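Local coordinates for protein RNA 2',3'-cyclic phosphodiesterase (Deinococcus radiodurans, PDB 5H7E) that is a phosphoesterase-like protein of the LigT family in the 2H clan, built as a single chain, at residues Y6-L12 with G153-S159; L12-I18 with Q147-A151; T67-L73 with F174-A180. All coordinates share one frame; numbering follows the deposited sequence.

Contact 1: residues Y6-L12 with G153-S159; sequences YRLFYAL and GLTLYRS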
loop_
_atom_site.group_PDB
_atom_site.type_symbol
_atom_site.label_atom_id
_atom_site.label_comp_id
_atom_site.label_asym_id
_atom_site.label_seq_id
_atom_site.Cartn_x
_atom_site.Cartn_y
_atom_site.Cartn_z
ATOM N N TYR A 6 9.986 -14.870 2.775
ATOM C CA TYR A 6 9.063 -13.918 3.367
ATOM C C TYR A 6 8.201 -13.272 2.291
ATOM O O TYR A 6 8.683 -12.969 1.205
ATOM C CB TYR A 6 9.815 -12.791 4.083
ATOM C CG TYR A 6 10.642 -13.203 5.285
ATOM C CD1 TYR A 6 10.380 -14.364 5.979
ATOM C CD2 TYR A 6 11.684 -12.392 5.731
ATOM C CE1 TYR A 6 11.126 -14.708 7.080
ATOM C CE2 TYR A 6 12.434 -12.734 6.853
ATOM C CZ TYR A 6 12.148 -13.882 7.516
ATOM O OH TYR A 6 12.903 -14.232 8.621
ATOM N N ARG A 7 6.953 -12.926 2.647
ATOM C CA ARG A 7 6.110 -12.066 1.811
ATOM C C ARG A 7 6.259 -10.664 2.346
ATOM O O ARG A 7 5.889 -10.404 3.505
ATOM C CB ARG A 7 4.625 -12.445 1.846
ATOM C CG ARG A 7 4.321 -13.863 1.461
ATOM C CD ARG A 7 2.811 -14.126 1.494
ATOM N NE ARG A 7 2.533 -15.479 1.041
ATOM C CZ ARG A 7 1.362 -15.866 0.550
ATOM N NH1 ARG A 7 0.367 -14.986 0.455
ATOM N NH2 ARG A 7 1.187 -17.121 0.147
ATOM N N LEU A 8 6.839 -9.774 1.527
ATOM C CA LEU A 8 7.145 -8.443 2.013
ATOM C C LEU A 8 6.461 -7.432 1.112
ATOM O O LEU A 8 6.118 -7.721 -0.035
ATOM C CB LEU A 8 8.635 -8.121 2.007
ATOM C CG LEU A 8 9.484 -9.113 2.814
ATOM C CD1 LEU A 8 10.969 -8.709 2.686
ATOM C CD2 LEU A 8 9.095 -9.134 4.292
ATOM N N PHE A 9 6.249 -6.226 1.643
ATOM C CA PHE A 9 5.798 -5.164 0.750
ATOM C C PHE A 9 6.208 -3.829 1.333
ATOM O O PHE A 9 6.385 -3.700 2.537
ATOM C CB PHE A 9 4.268 -5.206 0.469
ATOM C CG PHE A 9 3.403 -5.108 1.698
ATOM C CD1 PHE A 9 3.127 -6.244 2.470
ATOM C CD2 PHE A 9 2.812 -3.886 2.027
ATOM C CE1 PHE A 9 2.293 -6.163 3.585
ATOM C CE2 PHE A 9 1.974 -3.794 3.134
ATOM C CZ PHE A 9 1.698 -4.908 3.915
ATOM N N TYR A 10 6.469 -2.869 0.442
ATOM C CA TYR A 10 6.752 -1.495 0.845
ATOM C C TYR A 10 5.464 -0.706 0.751
ATOM O O TYR A 10 4.734 -0.862 -0.231
ATOM C CB TYR A 10 7.743 -0.861 -0.093
ATOM C CG TYR A 10 9.200 -1.325 -0.001
ATOM C CD1 TYR A 10 10.091 -0.718 0.853
ATOM C CD2 TYR A 10 9.647 -2.313 -0.849
ATOM C CE1 TYR A 10 11.485 -1.097 0.863
ATOM C CE2 TYR A 10 10.974 -2.705 -0.846
ATOM C CZ TYR A 10 11.872 -2.071 -0.029
ATOM O OH TYR A 10 13.194 -2.493 -0.121
ATOM N N ALA A 11 5.158 0.049 1.798
ATOM C CA ALA A 11 3.888 0.785 1.749
ATOM C C ALA A 11 4.026 2.030 2.602
ATOM O O ALA A 11 4.877 2.119 3.489
ATOM C CB ALA A 11 2.740 -0.079 2.276
ATOM N N LEU A 12 3.095 2.968 2.397
ATOM C CA LEU A 12 2.859 4.045 3.370
ATOM C C LEU A 12 1.752 3.634 4.339
ATOM O O LEU A 12 0.684 3.162 3.922
ATOM C CB LEU A 12 2.426 5.349 2.670
ATOM C CG LEU A 12 3.312 5.787 1.501
ATOM C CD1 LEU A 12 2.725 7.141 0.948
ATOM C CD2 LEU A 12 4.716 6.054 2.019
ATOM N N GLY A 153 7.460 8.603 6.519
ATOM C CA GLY A 153 8.432 7.609 6.109
ATOM C C GLY A 153 7.750 6.546 5.276
ATOM O O GLY A 153 6.543 6.572 5.060
ATOM N N LEU A 154 8.577 5.620 4.805
ATOM C CA LEU A 154 8.162 4.483 3.997
ATOM C C LEU A 154 8.350 3.272 4.885
ATOM O O LEU A 154 9.311 3.240 5.659
ATOM C CB LEU A 154 9.066 4.379 2.760
ATOM C CG LEU A 154 8.786 3.163 1.833
ATOM C CD1 LEU A 154 7.421 3.222 1.256
ATOM C CD2 LEU A 154 9.838 3.045 0.738
ATOM N N THR A 155 7.433 2.317 4.823
ATOM C CA THR A 155 7.549 1.167 5.719
ATOM C C THR A 155 7.749 -0.103 4.898
ATOM O O THR A 155 7.084 -0.314 3.883
ATOM C CB THR A 155 6.318 1.046 6.579
ATOM O OG1 THR A 155 6.185 2.231 7.404
ATOM C CG2 THR A 155 6.389 -0.252 7.473
ATOM N N LEU A 156 8.645 -0.987 5.387
ATOM C CA LEU A 156 8.747 -2.330 4.831
ATOM C C LEU A 156 8.010 -3.285 5.766
ATOM O O LEU A 156 8.365 -3.394 6.934
ATOM C CB LEU A 156 10.218 -2.724 4.654
ATOM C CG LEU A 156 10.492 -4.169 4.194
ATOM C CD1 LEU A 156 10.031 -4.356 2.757
ATOM C CD2 LEU A 156 12.029 -4.545 4.282
ATOM N N TYR A 157 6.949 -3.912 5.268
ATOM C CA TYR A 157 6.099 -4.826 6.032
ATOM C C TYR A 157 6.383 -6.259 5.643
ATOM O O TYR A 157 6.740 -6.556 4.493
ATOM C CB TYR A 157 4.620 -4.553 5.707
ATOM C CG TYR A 157 4.068 -3.262 6.224
ATOM C CD1 TYR A 157 3.624 -3.177 7.548
ATOM C CD2 TYR A 157 3.986 -2.142 5.408
ATOM C CE1 TYR A 157 3.068 -1.983 8.018
ATOM C CE2 TYR A 157 3.458 -0.939 5.882
ATOM C CZ TYR A 157 3.000 -0.886 7.181
ATOM O OH TYR A 157 2.486 0.312 7.630
ATOM N N ARG A 158 6.143 -7.168 6.584
ATOM C CA ARG A 158 6.035 -8.581 6.267
ATOM C C ARG A 158 4.583 -8.995 6.462
ATOM O O ARG A 158 3.960 -8.622 7.454
ATOM C CB ARG A 158 6.922 -9.396 7.152
ATOM C CG ARG A 158 6.832 -10.878 6.891
ATOM C CD ARG A 158 7.780 -11.608 7.772
ATOM N NE ARG A 158 7.521 -13.033 7.676
ATOM C CZ ARG A 158 8.056 -13.933 8.498
ATOM N NH1 ARG A 158 8.906 -13.543 9.441
ATOM N NH2 ARG A 158 7.757 -15.212 8.346
ATOM N N SER A 159 4.071 -9.803 5.547
ATOM C CA SER A 159 2.727 -10.347 5.651
ATOM C C SER A 159 2.753 -11.784 6.153
ATOM O O SER A 159 3.505 -12.619 5.649
ATOM C CB SER A 159 2.022 -10.248 4.294
ATOM O OG SER A 159 0.749 -10.875 4.361
HETATM O O HOH W 1 5.853 -13.790 5.252
#
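Arg158 lays its guanidinium flat on the ring of Tyr6. Arg158 CB packs on Leu8 CD2 at 3.6 Å. Arg158 CG passes Arg7 O at 3.5 Å, and CD sits above the Tyr6 ring, out toward its rim. CG stands anti to the backbone N (chi1 179°) and the chain stays extended to NE, which carries the charged end as far as the tyrosine. There Arg158 NH1 comes within 3.4 Å of Tyr6 CE1, with the planes 23° apart. At the edge of the guanidinium, in its plane, a water accepts from Arg158 NE and Arg7 N and donates to Ser159 O.

The strands are antiparallel neighbours in the sheet of this 2H fold. Phe9 and Tyr157 form a hydrogen-bonded pair, Tyr157 N reaching Phe9 O at 2.8 Å. Their rings lie nearly parallel but slid apart, so Tyr157 CB, not its ring, sits over Phe9, 3.6 Å from the Phe9 centroid. Phe9 also meets His42, first residue of a His-x-Thr sequence of the kind that names the 2H family. On the sheet face carrying Leu8, Tyr10, Leu156 and Arg158, Leu156 CD1 sits over the Tyr10 ring, 3.9 Å from its centroid; Tyr10 OH is bonded to Leu59 O of helix 56-67. The chemistry thus grades from apolar CH-pi packing to a stack and shared water at the Tyr6 end, which would probably stabilise the arginine charge.

Contact 2: residues L12-I18 with Q147-A151; sequences LRVPADI and QSWTA. With SO4 (sulfate ion), chain E.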
loop_
_atom_site.group_PDB
_atom_site.type_symbol
_atom_site.label_atom_id
_atom_site.label_comp_id
_atom_site.label_asym_id
_atom_site.label_seq_id
_atom_site.Cartn_x
_atom_site.Cartn_y
_atom_site.Cartn_z
ATOM N N LEU A 12 3.095 2.968 2.397
ATOM C CA LEU A 12 2.859 4.045 3.370
ATOM C C LEU A 12 1.752 3.634 4.339
ATOM O O LEU A 12 0.684 3.162 3.922
ATOM C CB LEU A 12 2.426 5.349 2.670
ATOM C CG LEU A 12 3.312 5.787 1.501
ATOM C CD1 LEU A 12 2.725 7.141 0.948
ATOM C CD2 LEU A 12 4.716 6.054 2.019
ATOM N N ARG A 13 2.023 3.798 5.630
ATOM C CA ARG A 13 1.020 3.654 6.663
ATOM C C ARG A 13 -0.014 4.760 6.514
ATOM O O ARG A 13 0.272 5.825 5.972
ATOM C CB ARG A 13 1.719 3.759 8.012
ATOM C CG ARG A 13 0.851 3.767 9.143
ATOM C CD ARG A 13 1.631 4.184 10.412
ATOM N NE ARG A 13 0.631 4.237 11.447
ATOM C CZ ARG A 13 0.056 5.343 11.891
ATOM N NH1 ARG A 13 0.441 6.542 11.463
ATOM N NH2 ARG A 13 -0.873 5.234 12.823
ATOM N N VAL A 14 -1.234 4.484 6.962
ATOM C CA VAL A 14 -2.328 5.455 6.888
ATOM C C VAL A 14 -2.703 5.805 8.319
ATOM O O VAL A 14 -3.012 4.888 9.112
ATOM C CB VAL A 14 -3.525 4.857 6.140
ATOM C CG1 VAL A 14 -4.649 5.876 6.044
ATOM C CG2 VAL A 14 -3.063 4.501 4.713
ATOM N N PRO A 15 -2.679 7.077 8.724
ATOM C CA PRO A 15 -2.891 7.433 10.118
ATOM C C PRO A 15 -4.369 7.474 10.491
ATOM O O PRO A 15 -5.258 7.406 9.645
ATOM C CB PRO A 15 -2.268 8.834 10.244
ATOM C CG PRO A 15 -2.440 9.409 8.790
ATOM C CD PRO A 15 -2.263 8.216 7.875
ATOM N N ALA A 16 -4.558 7.588 11.783
ATOM C CA ALA A 16 -5.897 7.457 12.368
ATOM C C ALA A 16 -6.870 8.468 11.800
ATOM O O ALA A 16 -8.070 8.189 11.676
ATOM C CB ALA A 16 -5.821 7.640 13.869
ATOM N N ASP A 17 -6.396 9.686 11.514
ATOM C CA ASP A 17 -7.358 10.671 11.030
ATOM C C ASP A 17 -7.811 10.402 9.627
ATOM O O ASP A 17 -8.764 11.066 9.161
ATOM C CB ASP A 17 -6.757 12.098 11.055
ATOM C CG ASP A 17 -6.484 12.588 12.453
ATOM O OD1 ASP A 17 -6.970 12.019 13.459
ATOM O OD2 ASP A 17 -5.760 13.616 12.616
ATOM N N ILE A 18 -7.167 9.456 8.949
ATOM C CA ILE A 18 -7.569 9.051 7.602
ATOM C C ILE A 18 -8.301 7.720 7.632
ATOM O O ILE A 18 -9.295 7.549 6.930
ATOM C CB ILE A 18 -6.331 8.985 6.675
ATOM C CG1 ILE A 18 -5.595 10.332 6.619
ATOM C CG2 ILE A 18 -6.736 8.498 5.268
ATOM C CD1 ILE A 18 -6.434 11.474 5.952
ATOM N N GLN A 147 -9.641 14.728 2.566
ATOM C CA GLN A 147 -8.654 14.692 3.625
ATOM C C GLN A 147 -7.266 14.400 3.062
ATOM O O GLN A 147 -7.106 13.882 1.955
ATOM C CB GLN A 147 -8.987 13.620 4.638
ATOM C CG GLN A 147 -10.347 13.821 5.369
ATOM C CD GLN A 147 -11.539 13.154 4.642
ATOM O OE1 GLN A 147 -11.476 12.844 3.475
ATOM N NE2 GLN A 147 -12.620 12.948 5.365
ATOM N N SER A 148 -6.273 14.815 3.831
ATOM C CA SER A 148 -4.895 14.562 3.430
ATOM C C SER A 148 -4.080 14.322 4.686
ATOM O O SER A 148 -4.513 14.641 5.811
ATOM C CB SER A 148 -4.314 15.747 2.661
ATOM O OG SER A 148 -4.331 16.898 3.467
ATOM N N TRP A 149 -2.858 13.780 4.495
ATOM C CA TRP A 149 -1.961 13.648 5.642
ATOM C C TRP A 149 -0.525 13.765 5.172
ATOM O O TRP A 149 -0.235 13.604 3.994
ATOM C CB TRP A 149 -2.099 12.316 6.386
ATOM C CG TRP A 149 -1.492 11.094 5.718
ATOM C CD1 TRP A 149 -0.329 10.478 6.129
ATOM C CD2 TRP A 149 -2.056 10.250 4.699
ATOM N NE1 TRP A 149 -0.119 9.355 5.386
ATOM C CE2 TRP A 149 -1.152 9.178 4.519
ATOM C CE3 TRP A 149 -3.232 10.288 3.901
ATOM C CZ2 TRP A 149 -1.379 8.152 3.582
ATOM C CZ3 TRP A 149 -3.445 9.260 2.975
ATOM C CH2 TRP A 149 -2.524 8.187 2.849
ATOM N N THR A 150 0.375 13.948 6.124
ATOM C CA THR A 150 1.811 14.008 5.836
ATOM C C THR A 150 2.457 12.712 6.273
ATOM O O THR A 150 2.374 12.333 7.454
ATOM C CB THR A 150 2.450 15.192 6.557
ATOM O OG1 THR A 150 1.887 16.399 6.053
ATOM C CG2 THR A 150 3.952 15.233 6.256
ATOM N N ALA A 151 3.015 11.986 5.303
ATOM C CA ALA A 151 3.641 10.690 5.566
ATOM C C ALA A 151 5.095 10.875 5.930
ATOM O O ALA A 151 5.867 11.337 5.084
ATOM C CB ALA A 151 3.520 9.820 4.343
HETATM S S SO4 E . -1.525 8.101 14.029
HETATM O O1 SO4 E . -0.317 8.416 13.244
HETATM O O2 SO4 E . -2.350 7.097 13.397
HETATM O O3 SO4 E . -1.089 7.515 15.292
HETATM O O4 SO4 E . -2.286 9.316 14.320
HETATM O O HOH W 2 2.068 7.649 6.593
#
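Trp149 presents one indole face to Pro15, and Pro15 CD stands 3.4 Å from the centroid of the five-membered ring of Trp149, 9° off its normal, a close CH-pi contact. Val14 lies over the same face, out toward the rim. At the indole edge, in plane, a water accepts from Trp149 NE1 at 3.0 Å and donates to Arg13 O at 2.6 Å, linking the indole N-H to the backbone carbonyl of Arg13. The Arg13 guanidinium, also flat, turns its edge to a sulfate ion, with Arg13 NH1 2.7 Å from sulfate O1; the NH2 approach to O2 is too short to trust.

Trp149 has its CG between the backbone N and carbonyl carbon (chi1 75°), which brings the indole up against the turn from strand 6-13 into helix 16-26. The first turn of that helix adds Ile18: Ile18 CG1 packs on Trp149 CE3 at 3.6 Å, while Ile18 CD1 reaches past to Gln147 CB, also at 3.6 Å. Pro15 is the N-cap residue, and Ala16 N donates to sulfate O2 at 2.8 Å. The sulfate, probably from the crystallisation liquor, takes N-H groups from Arg13 and the helix N-terminus, which favour an anion there, while Pro15 joins this polar site to the apolar packing on Trp149.

Contact 3: residues T67-L73 with F174-A180; sequences TQDLPPL and FRFRGSA. With SO4 (sulfate ion), chain F.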
loop_
_atom_site.group_PDB
_atom_site.type_symbol
_atom_site.label_atom_id
_atom_site.label_comp_id
_atom_site.label_asym_id
_atom_site.label_seq_id
_atom_site.Cartn_x
_atom_site.Cartn_y
_atom_site.Cartn_z
ATOM N N THR A 67 14.683 7.143 0.299
ATOM C CA THR A 67 13.932 8.107 1.086
ATOM C C THR A 67 14.801 9.199 1.642
ATOM O O THR A 67 14.274 10.166 2.200
ATOM C CB THR A 67 13.214 7.419 2.278
ATOM O OG1 THR A 67 14.201 6.705 3.057
ATOM C CG2 THR A 67 12.148 6.436 1.788
ATOM N N GLN A 68 16.116 9.095 1.497
ATOM C CA GLN A 68 16.991 10.019 2.199
ATOM C C GLN A 68 16.781 11.468 1.755
ATOM O O GLN A 68 16.899 12.385 2.570
ATOM C CB GLN A 68 18.441 9.587 1.982
ATOM C CG GLN A 68 19.418 10.301 2.873
ATOM C CD GLN A 68 19.240 10.001 4.376
ATOM O OE1 GLN A 68 18.525 9.072 4.783
ATOM N NE2 GLN A 68 19.911 10.804 5.204
ATOM N N ASP A 69 16.469 11.702 0.472
ATOM C CA ASP A 69 16.447 13.057 -0.078
ATOM C C ASP A 69 15.046 13.559 -0.420
ATOM O O ASP A 69 14.910 14.681 -0.921
ATOM C CB ASP A 69 17.338 13.116 -1.324
ATOM C CG ASP A 69 18.814 13.024 -1.004
ATOM O OD1 ASP A 69 19.221 13.201 0.161
ATOM O OD2 ASP A 69 19.577 12.832 -1.941
ATOM N N LEU A 70 13.998 12.795 -0.084
ATOM C CA LEU A 70 12.626 13.248 -0.241
ATOM C C LEU A 70 12.139 13.874 1.057
ATOM O O LEU A 70 12.424 13.351 2.141
ATOM C CB LEU A 70 11.708 12.060 -0.575
ATOM C CG LEU A 70 11.810 11.513 -1.986
ATOM C CD1 LEU A 70 11.062 10.179 -2.131
ATOM C CD2 LEU A 70 11.214 12.535 -2.974
ATOM N N PRO A 71 11.361 14.935 1.003
ATOM C CA PRO A 71 10.655 15.418 2.201
ATOM C C PRO A 71 9.482 14.517 2.523
ATOM O O PRO A 71 9.096 13.661 1.720
ATOM C CB PRO A 71 10.178 16.822 1.779
ATOM C CG PRO A 71 9.811 16.589 0.336
ATOM C CD PRO A 71 10.849 15.585 -0.223
ATOM N N PRO A 72 8.914 14.637 3.724
ATOM C CA PRO A 72 7.685 13.910 4.036
ATOM C C PRO A 72 6.662 14.193 2.950
ATOM O O PRO A 72 6.542 15.336 2.509
ATOM C CB PRO A 72 7.263 14.531 5.369
ATOM C CG PRO A 72 8.588 14.815 6.007
ATOM C CD PRO A 72 9.418 15.380 4.890
ATOM N N LEU A 73 5.964 13.138 2.505
ATOM C CA LEU A 73 5.083 13.272 1.353
ATOM C C LEU A 73 3.716 13.727 1.824
ATOM O O LEU A 73 3.238 13.283 2.857
ATOM C CB LEU A 73 4.938 11.945 0.605
ATOM C CG LEU A 73 6.270 11.366 0.090
ATOM C CD1 LEU A 73 5.939 10.075 -0.617
ATOM C CD2 LEU A 73 6.953 12.355 -0.845
ATOM N N PHE A 174 11.652 3.771 6.996
ATOM C CA PHE A 174 12.680 4.590 6.341
ATOM C C PHE A 174 12.174 6.020 6.297
ATOM O O PHE A 174 11.208 6.309 5.594
ATOM C CB PHE A 174 12.987 4.084 4.933
ATOM C CG PHE A 174 13.061 2.590 4.843
ATOM C CD1 PHE A 174 14.172 1.923 5.342
ATOM C CD2 PHE A 174 12.035 1.864 4.238
ATOM C CE1 PHE A 174 14.207 0.507 5.306
ATOM C CE2 PHE A 174 12.057 0.472 4.202
ATOM C CZ PHE A 174 13.163 -0.200 4.725
ATOM N N ARG A 175 12.794 6.903 7.081
ATOM C CA ARG A 175 12.284 8.265 7.196
ATOM C C ARG A 175 12.607 9.077 5.945
ATOM O O ARG A 175 13.717 8.991 5.408
ATOM C CB ARG A 175 12.932 8.938 8.402
ATOM C CG ARG A 175 12.287 10.210 8.845
ATOM C CD ARG A 175 12.775 10.646 10.255
ATOM N NE ARG A 175 11.807 11.564 10.853
ATOM C CZ ARG A 175 10.654 11.175 11.396
ATOM N NH1 ARG A 175 9.809 12.070 11.889
ATOM N NH2 ARG A 175 10.344 9.888 11.446
ATOM N N PHE A 176 11.659 9.911 5.531
ATOM C CA PHE A 176 11.927 10.919 4.501
ATOM C C PHE A 176 12.716 12.045 5.151
ATOM O O PHE A 176 12.179 12.805 5.978
ATOM C CB PHE A 176 10.601 11.434 3.923
ATOM C CG PHE A 176 9.791 10.411 3.199
ATOM C CD1 PHE A 176 10.293 9.790 2.050
ATOM C CD2 PHE A 176 8.474 10.120 3.621
ATOM C CE1 PHE A 176 9.542 8.875 1.365
ATOM C CE2 PHE A 176 7.689 9.175 2.944
ATOM C CZ PHE A 176 8.203 8.539 1.814
ATOM N N ARG A 177 13.993 12.168 4.790
ATOM C CA ARG A 177 14.895 13.064 5.489
ATOM C C ARG A 177 15.262 14.278 4.659
ATOM O O ARG A 177 16.135 15.059 5.051
ATOM C CB ARG A 177 16.154 12.316 5.932
ATOM C CG ARG A 177 15.792 11.227 6.947
ATOM C CD ARG A 177 17.032 10.548 7.512
ATOM N NE ARG A 177 16.690 9.438 8.400
ATOM C CZ ARG A 177 16.458 9.546 9.711
ATOM N NH1 ARG A 177 16.519 10.731 10.314
ATOM N NH2 ARG A 177 16.138 8.459 10.417
ATOM N N GLY A 178 14.600 14.480 3.526
ATOM C CA GLY A 178 15.010 15.538 2.606
ATOM C C GLY A 178 14.130 16.752 2.755
ATOM O O GLY A 178 13.368 16.887 3.720
ATOM N N SER A 179 14.208 17.635 1.750
ATOM C CA SER A 179 13.311 18.777 1.651
ATOM C C SER A 179 12.958 19.033 0.187
ATOM O O SER A 179 13.662 18.598 -0.734
ATOM C CB SER A 179 13.922 20.033 2.261
ATOM O OG SER A 179 14.940 20.521 1.417
ATOM N N ALA A 180 11.853 19.754 -0.018
ATOM C CA ALA A 180 11.447 20.183 -1.353
ATOM C C ALA A 180 11.863 21.613 -1.667
ATOM O O ALA A 180 11.600 22.089 -2.775
ATOM C CB ALA A 180 9.936 20.051 -1.515
HETATM S S SO4 F . 16.326 5.597 7.842
HETATM O O1 SO4 F . 16.962 4.433 8.486
HETATM O O2 SO4 F . 16.000 5.135 6.503
HETATM O O3 SO4 F . 17.267 6.721 7.733
HETATM O O4 SO4 F . 15.178 6.052 8.646
HETATM O O HOH W 3 13.469 16.343 -2.557
HETATM O O HOH W 4 16.499 16.895 -0.467
#
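Phe176 packs against Leu73, Leu70 and Thr67, joining the helix-to-strand connection of this LigT-like (2H) fold, between helix 56-67 and strand 73-83, to the C-terminal tail that follows strand 167-175. The side chains of Leu73 and Phe176 cross at about a right angle, Leu73 CG lying over one face of the Phe176 ring, off toward the rim and 4.1 Å from the centroid. Leu70 runs alongside instead, pointing the same way, with Leu70 CB 3.7 Å from Phe176 CD1. Thr67 crosses too, and Thr67 CG2 meets Phe176 CE1 at 3.6 Å; its OG1 is engaged by Gly63 O within the helix. Leu104 of helix 101-114 packs on both Leu70 and Phe176.

Arg177 heads outward past Gln68, the amide and guanidinium planes 32° apart and Gln68 OE1 3.4 Å from Arg177 CD. Its CG is anti to the carbonyl carbon (chi1 -64°), and the extended chain takes Arg177 NE to sulfate O3 at 2.9 Å; the ion is also bound by Arg175 N and by Thr64. Between the backbones, Gly178 N gives a hydrogen bond to Leu70 O from well above the carbonyl plane, and Arg177 N a longer one to Thr67 O. Beyond them one of two bridging waters donates to both Asp69 O, at 2.7 Å, and Ser179 O, at 2.9 Å.

How the contacts relate
Contacts 1 and 2 both use strand 148-160, and contact 3 borders it from 67-73 and from strand 167-175; the three centres lie about 16 to 17 Å apart. Contacts 1 and 2 share Leu12, where strand 6-13 runs out toward its helix, and Tyr157 OH packs on Arg13 CB at 3.6 Å. Contact 3 meets contact 1 across the next strand pair: Leu154 O and Phe174 N are 2.7 Å apart, a probable hydrogen bond, and Tyr10 CE1 lies 3.7 Å from Phe174 CE2. It meets contact 2 through Ala151 N and Leu73 O, 2.8 Å apart. The two sulfates mark separate spots, one at contact 2 and one at contact 3.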